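Local coordinates for protein sulfur oxygenase/reductase (Halothiobacillus neapolitanus, PDB 6QPA) that probably acts as an iron-dependent sulfur oxygenase/reductase, an enzyme that oxidises and disproportionates elemental sulfur, at residues H54-Y60 with P294-F298; V161-V167 with P250-H256. All blocks are in the same frame, centred on the assembly; numbering follows the deposited sequence.

Both contacts are largely buried and belong to one antiparallel sheet. Their centres lie about 13 Å apart. Contact 2 pairs strands 159-167 and 251-259 along their length. Contact 1 sets the loop after strand 42-53 against strand 290-305, which is the other sheet neighbour of strand 159-167. The two meet there: Y295 O lies 2.7 Å from D164 N, M297 O lies 3.0 Å from I162 N, and the P294 ring packs on H165. Their chemistry differs. Contact 2 is held by regular backbone hydrogen bonds and lies nearer the centre of the chain. Contact 1 relies on one direct backbone bond, two waters and aromatic packing, beside a second subunit.

Contact 1 (H54-Y60 with P294-F298); sequences HPMAGRY and PYYMF
This is a buried contact between a loop and a strand, at the place where strand 42-53 runs out beside strand 290-305. Segment 54-60 is loop; segment 294-298 is extended, with a cis peptide before P294. H54 sits opposite Y296, CA to CA 5.5 Å. H54 N donates to Y296 O at 3.0 Å. Water 1 then joins the backbones, donating to H54 O (2.7 Å) and accepting from Y296 N (2.8 Å). Beyond this the loop turns away. M56 to R59 form a type I' turn, with A57 and G58, both at positive phi, in its central positions, and Y60 N bonds back to P55 O at 2.8 Å. The t rotamer of H54 places ND1 2.8 Å from M56 N, which donates to it. H54 CB packs on F298 CE1 at 3.7 Å. M56 SD lies 3.6 Å from P294 O, and M56 CE reaches P294 CG at 4.4 Å. Y60 (m) offers a ring face to the edge of Y295 (t). This T-shaped pair has centroids 4.8 Å apart and planes at 89°. Water 2 links Y60 OH (2.6 Å) with P294 O (2.7 Å). Y295 OH bonds I111 O of a second subunit, and R59 NH1 bonds G113 O there. This is the frayed end of the antiparallel pair 42-53 with 290-305: direct bonding gives way to a water bridge as the chain leaves the sheet for a beta turn.

Contact 2 (V161-V167 with P250-H256); sequences VIGDHWV and PTQYLVH
Strands 161-167 and 251-256 pair as antiparallel neighbours in the curled sheet of this dimeric alpha-beta barrel clan member. Their axes approach to 4.4 Å, with N-to-C directions at 157°. G163-V255 and H165-Y253 are hydrogen-bonded pairs; I162-H256, D164-L254 and W166-Q252 are non-hydrogen-bonded pairs. G163 N to V255 O is 2.8 Å and V255 N to G163 O is 2.9 Å. H165 N to Y253 O is 2.9 Å and Y253 N to H165 O is 2.8 Å. V167 N adds a bond to T251 O at 2.9 Å. Side-chain packing occurs on both faces. I162 CG2 meets L254 CB at 3.8 Å on one; the L254 side chain there is about 11 Å from that of the iron ligand E116. P250 follows a cis peptide, and its CD packs on W166 CE3 at 4.0 Å. On the other face, V167 CG2 meets Y253 CD1 at 3.5 Å, and the H165 ring touches V255, CE1 to CG2 3.5 Å. The Y253 and H165 rings also meet F175 of helix 172-189, which covers this face. In the polar side-chain pair, Q252 and D164 are both t at chi1, and Q252 NE2 donates to D164 OD1 at 3.1 Å.

Contact 1 (H54-Y60 with P294-F298)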
loop_
_atom_site.group_PDB
_atom_site.type_symbol
_atom_site.label_atom_id
_atom_site.label_comp_id
_atom_site.label_asym_id
_atom_site.label_seq_id
_atom_site.Cartn_x
_atom_site.Cartn_y
_atom_site.Cartn_z
ATOM N N HIS A 54 -2.401 -29.509 38.261
ATOM C CA HIS A 54 -3.820 -29.777 38.412
ATOM C C HIS A 54 -4.468 -28.616 39.159
ATOM O O HIS A 54 -4.115 -28.366 40.312
ATOM C CB HIS A 54 -4.074 -31.077 39.155
ATOM C CG HIS A 54 -5.454 -31.621 38.922
ATOM N ND1 HIS A 54 -6.594 -30.943 39.297
ATOM C CD2 HIS A 54 -5.878 -32.752 38.303
ATOM C CE1 HIS A 54 -7.658 -31.639 38.936
ATOM N NE2 HIS A 54 -7.252 -32.741 38.328
ATOM N N PRO A 55 -5.390 -27.876 38.543
ATOM C CA PRO A 55 -6.027 -26.743 39.237
ATOM C C PRO A 55 -6.962 -27.160 40.374
ATOM O O PRO A 55 -7.382 -26.286 41.148
ATOM C CB PRO A 55 -6.814 -26.037 38.119
ATOM C CG PRO A 55 -6.310 -26.627 36.844
ATOM C CD PRO A 55 -5.871 -28.016 37.160
ATOM N N MET A 56 -7.307 -28.447 40.470
ATOM C CA MET A 56 -8.117 -29.013 41.551
ATOM C C MET A 56 -9.413 -28.226 41.750
ATOM O O MET A 56 -9.732 -27.755 42.844
ATOM C CB MET A 56 -7.310 -29.112 42.855
ATOM C CG MET A 56 -6.452 -30.370 42.897
ATOM S SD MET A 56 -5.380 -30.515 44.346
ATOM C CE MET A 56 -6.587 -30.493 45.680
ATOM N N ALA A 57 -10.163 -28.103 40.647
ATOM C CA ALA A 57 -11.498 -27.525 40.661
ATOM C C ALA A 57 -11.470 -26.089 41.179
ATOM O O ALA A 57 -12.383 -25.638 41.880
ATOM C CB ALA A 57 -12.466 -28.402 41.470
ATOM N N GLY A 58 -10.412 -25.358 40.827
ATOM C CA GLY A 58 -10.306 -23.942 41.131
ATOM C C GLY A 58 -9.474 -23.593 42.348
ATOM O O GLY A 58 -9.258 -22.400 42.605
ATOM N N ARG A 59 -9.036 -24.592 43.124
ATOM C CA ARG A 59 -8.138 -24.331 44.247
ATOM C C ARG A 59 -6.851 -23.669 43.769
ATOM O O ARG A 59 -6.320 -22.784 44.441
ATOM C CB ARG A 59 -7.849 -25.638 44.981
ATOM C CG ARG A 59 -6.738 -25.601 46.001
ATOM C CD ARG A 59 -7.082 -24.778 47.214
ATOM N NE ARG A 59 -5.988 -24.838 48.173
ATOM C CZ ARG A 59 -4.942 -24.020 48.172
ATOM N NH1 ARG A 59 -4.855 -23.056 47.255
ATOM N NH2 ARG A 59 -3.982 -24.169 49.086
ATOM N N TYR A 60 -6.371 -24.041 42.579
ATOM C CA TYR A 60 -5.262 -23.332 41.955
ATOM C C TYR A 60 -5.711 -22.817 40.601
ATOM O O TYR A 60 -5.168 -23.211 39.556
ATOM C CB TYR A 60 -4.040 -24.237 41.818
ATOM C CG TYR A 60 -3.669 -24.865 43.122
ATOM C CD1 TYR A 60 -3.049 -24.117 44.118
ATOM C CD2 TYR A 60 -3.966 -26.193 43.384
ATOM C CE1 TYR A 60 -2.719 -24.675 45.336
ATOM C CE2 TYR A 60 -3.640 -26.767 44.610
ATOM C CZ TYR A 60 -3.017 -25.991 45.579
ATOM O OH TYR A 60 -2.675 -26.535 46.786
ATOM N N PRO A 294 -2.853 -31.947 49.030
ATOM C CA PRO A 294 -1.927 -32.318 47.951
ATOM C C PRO A 294 -1.780 -31.234 46.884
ATOM O O PRO A 294 -2.685 -30.434 46.700
ATOM C CB PRO A 294 -2.569 -33.570 47.347
ATOM C CG PRO A 294 -4.021 -33.429 47.650
ATOM C CD PRO A 294 -4.154 -32.629 48.913
ATOM N N TYR A 295 -0.624 -31.203 46.222
ATOM C CA TYR A 295 -0.374 -30.326 45.086
ATOM C C TYR A 295 0.205 -31.179 43.963
ATOM O O TYR A 295 1.215 -31.864 44.156
ATOM C CB TYR A 295 0.590 -29.194 45.463
ATOM C CG TYR A 295 0.785 -28.147 44.364
ATOM C CD1 TYR A 295 -0.177 -27.175 44.126
ATOM C CD2 TYR A 295 1.947 -28.124 43.590
ATOM C CE1 TYR A 295 0.003 -26.203 43.136
ATOM C CE2 TYR A 295 2.139 -27.166 42.613
ATOM C CZ TYR A 295 1.165 -26.214 42.380
ATOM O OH TYR A 295 1.376 -25.268 41.407
ATOM N N TYR A 296 -0.439 -31.161 42.802
ATOM C CA TYR A 296 -0.070 -32.034 41.696
ATOM C C TYR A 296 0.543 -31.212 40.568
ATOM O O TYR A 296 -0.128 -30.343 40.002
ATOM C CB TYR A 296 -1.297 -32.801 41.209
ATOM C CG TYR A 296 -1.598 -34.004 42.091
ATOM C CD1 TYR A 296 -0.946 -35.201 41.882
ATOM C CD2 TYR A 296 -2.496 -33.927 43.140
ATOM C CE1 TYR A 296 -1.180 -36.302 42.650
ATOM C CE2 TYR A 296 -2.740 -35.042 43.942
ATOM C CZ TYR A 296 -2.066 -36.227 43.686
ATOM O OH TYR A 296 -2.254 -37.369 44.443
ATOM N N MET A 297 1.810 -31.488 40.247
ATOM C CA MET A 297 2.471 -30.924 39.074
ATOM C C MET A 297 2.450 -31.931 37.924
ATOM O O MET A 297 2.654 -33.128 38.132
ATOM C CB MET A 297 3.920 -30.530 39.392
ATOM C CG MET A 297 4.044 -29.474 40.485
ATOM S SD MET A 297 5.730 -29.329 41.111
ATOM C CE MET A 297 6.560 -28.684 39.649
ATOM N N PHE A 298 2.199 -31.436 36.710
ATOM C CA PHE A 298 2.189 -32.255 35.503
ATOM C C PHE A 298 3.545 -32.162 34.802
ATOM O O PHE A 298 4.098 -31.074 34.665
ATOM C CB PHE A 298 1.095 -31.798 34.526
ATOM C CG PHE A 298 -0.297 -32.249 34.888
ATOM C CD1 PHE A 298 -0.715 -32.289 36.219
ATOM C CD2 PHE A 298 -1.204 -32.618 33.884
ATOM C CE1 PHE A 298 -2.014 -32.687 36.549
ATOM C CE2 PHE A 298 -2.498 -33.023 34.199
ATOM C CZ PHE A 298 -2.910 -33.049 35.540
HETATM O O HOH W 1 -2.373 -29.203 42.255
HETATM O O HOH W 2 -3.990 -28.446 47.973
#

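Contact 2 (V161-V167 with P250-H256)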
loop_
_atom_site.group_PDB
_atom_site.type_symbol
_atom_site.label_atom_id
_atom_site.label_comp_id
_atom_site.label_asym_id
_atom_site.label_seq_id
_atom_site.Cartn_x
_atom_site.Cartn_y
_atom_site.Cartn_z
ATOM N N VAL A 161 2.597 -37.312 36.647
ATOM C CA VAL A 161 2.072 -36.373 37.619
ATOM C C VAL A 161 2.729 -36.669 38.960
ATOM O O VAL A 161 2.912 -37.838 39.315
ATOM C CB VAL A 161 0.539 -36.524 37.668
ATOM C CG1 VAL A 161 0.020 -36.136 38.971
ATOM C CG2 VAL A 161 -0.095 -35.703 36.536
ATOM N N ILE A 162 3.119 -35.625 39.690
ATOM C CA ILE A 162 3.723 -35.791 41.015
ATOM C C ILE A 162 2.904 -35.002 42.031
ATOM O O ILE A 162 2.777 -33.774 41.913
ATOM C CB ILE A 162 5.189 -35.341 41.050
ATOM C CG1 ILE A 162 6.011 -36.110 40.005
ATOM C CG2 ILE A 162 5.762 -35.567 42.467
ATOM C CD1 ILE A 162 7.485 -35.685 39.956
ATOM N N GLY A 163 2.350 -35.704 43.015
ATOM C CA GLY A 163 1.586 -35.085 44.078
ATOM C C GLY A 163 2.429 -34.883 45.325
ATOM O O GLY A 163 2.934 -35.842 45.905
ATOM N N ASP A 164 2.583 -33.617 45.726
ATOM C CA ASP A 164 3.395 -33.244 46.873
ATOM C C ASP A 164 2.542 -33.280 48.146
ATOM O O ASP A 164 1.538 -32.566 48.256
ATOM C CB ASP A 164 3.995 -31.855 46.649
ATOM C CG ASP A 164 5.153 -31.563 47.587
ATOM O OD1 ASP A 164 5.270 -32.261 48.606
ATOM O OD2 ASP A 164 5.965 -30.661 47.305
ATOM N N HIS A 165 2.947 -34.095 49.113
ATOM C CA HIS A 165 2.230 -34.228 50.373
ATOM C C HIS A 165 3.207 -34.047 51.524
ATOM O O HIS A 165 4.271 -34.678 51.535
ATOM C CB HIS A 165 1.570 -35.602 50.507
ATOM C CG HIS A 165 0.637 -35.956 49.395
ATOM N ND1 HIS A 165 1.070 -36.277 48.125
ATOM C CD2 HIS A 165 -0.715 -36.067 49.372
ATOM C CE1 HIS A 165 0.026 -36.551 47.361
ATOM N NE2 HIS A 165 -1.070 -36.438 48.093
ATOM N N TRP A 166 2.851 -33.198 52.487
ATOM C CA TRP A 166 3.546 -33.149 53.770
ATOM C C TRP A 166 2.638 -33.782 54.812
ATOM O O TRP A 166 1.515 -33.315 55.020
ATOM C CB TRP A 166 3.901 -31.725 54.190
ATOM C CG TRP A 166 4.837 -30.978 53.295
ATOM C CD1 TRP A 166 5.233 -31.313 52.020
ATOM C CD2 TRP A 166 5.496 -29.742 53.605
ATOM N NE1 TRP A 166 6.092 -30.360 51.532
ATOM C CE2 TRP A 166 6.274 -29.388 52.481
ATOM C CE3 TRP A 166 5.507 -28.906 54.728
ATOM C CZ2 TRP A 166 7.055 -28.233 52.446
ATOM C CZ3 TRP A 166 6.282 -27.761 54.693
ATOM C CH2 TRP A 166 7.036 -27.428 53.556
ATOM N N VAL A 167 3.141 -34.821 55.488
ATOM C CA VAL A 167 2.338 -35.672 56.355
ATOM C C VAL A 167 2.549 -35.271 57.809
ATOM O O VAL A 167 3.680 -34.966 58.218
ATOM C CB VAL A 167 2.679 -37.161 56.115
ATOM C CG1 VAL A 167 2.033 -38.063 57.185
ATOM C CG2 VAL A 167 2.201 -37.573 54.713
ATOM N N PRO A 250 7.750 -31.438 58.319
ATOM C CA PRO A 250 6.972 -32.684 58.233
ATOM C C PRO A 250 7.412 -33.553 57.054
ATOM O O PRO A 250 7.875 -33.022 56.057
ATOM C CB PRO A 250 5.530 -32.192 58.026
ATOM C CG PRO A 250 5.515 -30.813 58.570
ATOM C CD PRO A 250 6.883 -30.249 58.284
ATOM N N THR A 251 7.296 -34.866 57.204
ATOM C CA THR A 251 7.753 -35.792 56.183
ATOM C C THR A 251 7.099 -35.506 54.848
ATOM O O THR A 251 5.866 -35.412 54.747
ATOM C CB THR A 251 7.438 -37.222 56.602
ATOM O OG1 THR A 251 8.017 -37.479 57.890
ATOM C CG2 THR A 251 7.971 -38.192 55.574
ATOM N N GLN A 252 7.925 -35.400 53.813
ATOM C CA GLN A 252 7.410 -35.211 52.466
ATOM C C GLN A 252 7.233 -36.551 51.781
ATOM O O GLN A 252 8.144 -37.385 51.789
ATOM C CB GLN A 252 8.342 -34.342 51.622
ATOM C CG GLN A 252 7.876 -34.236 50.180
ATOM C CD GLN A 252 8.844 -33.449 49.342
ATOM O OE1 GLN A 252 10.008 -33.811 49.244
ATOM N NE2 GLN A 252 8.377 -32.356 48.749
ATOM N N TYR A 253 6.069 -36.747 51.176
ATOM C CA TYR A 253 5.838 -37.853 50.259
ATOM C C TYR A 253 5.527 -37.299 48.883
ATOM O O TYR A 253 4.713 -36.375 48.759
ATOM C CB TYR A 253 4.674 -38.734 50.721
ATOM C CG TYR A 253 4.969 -39.617 51.926
ATOM C CD1 TYR A 253 4.904 -39.119 53.213
ATOM C CD2 TYR A 253 5.268 -40.968 51.762
ATOM C CE1 TYR A 253 5.156 -39.939 54.320
ATOM C CE2 TYR A 253 5.518 -41.803 52.859
ATOM C CZ TYR A 253 5.464 -41.282 54.132
ATOM O OH TYR A 253 5.688 -42.115 55.208
ATOM N N LEU A 254 6.157 -37.870 47.857
ATOM C CA LEU A 254 5.824 -37.581 46.468
ATOM C C LEU A 254 5.063 -38.762 45.900
ATOM O O LEU A 254 5.575 -39.887 45.897
ATOM C CB LEU A 254 7.069 -37.323 45.633
ATOM C CG LEU A 254 7.830 -36.103 46.111
ATOM C CD1 LEU A 254 8.996 -35.812 45.162
ATOM C CD2 LEU A 254 6.860 -34.937 46.166
ATOM N N VAL A 255 3.855 -38.507 45.411
ATOM C CA VAL A 255 3.033 -39.547 44.813
ATOM C C VAL A 255 3.172 -39.435 43.297
ATOM O O VAL A 255 2.651 -38.503 42.677
ATOM C CB VAL A 255 1.576 -39.434 45.276
ATOM C CG1 VAL A 255 0.698 -40.438 44.518
ATOM C CG2 VAL A 255 1.500 -39.663 46.800
ATOM N N HIS A 256 3.856 -40.405 42.698
ATOM C CA HIS A 256 4.183 -40.405 41.272
ATOM C C HIS A 256 3.127 -41.232 40.543
ATOM O O HIS A 256 2.953 -42.412 40.851
ATOM C CB HIS A 256 5.593 -40.972 41.096
ATOM C CG HIS A 256 5.996 -41.278 39.682
ATOM N ND1 HIS A 256 7.098 -40.700 39.091
ATOM C CD2 HIS A 256 5.518 -42.173 38.786
ATOM C CE1 HIS A 256 7.255 -41.189 37.875
ATOM N NE2 HIS A 256 6.314 -42.093 37.668
HETATM O O HOH W 3 5.833 -36.069 59.717
#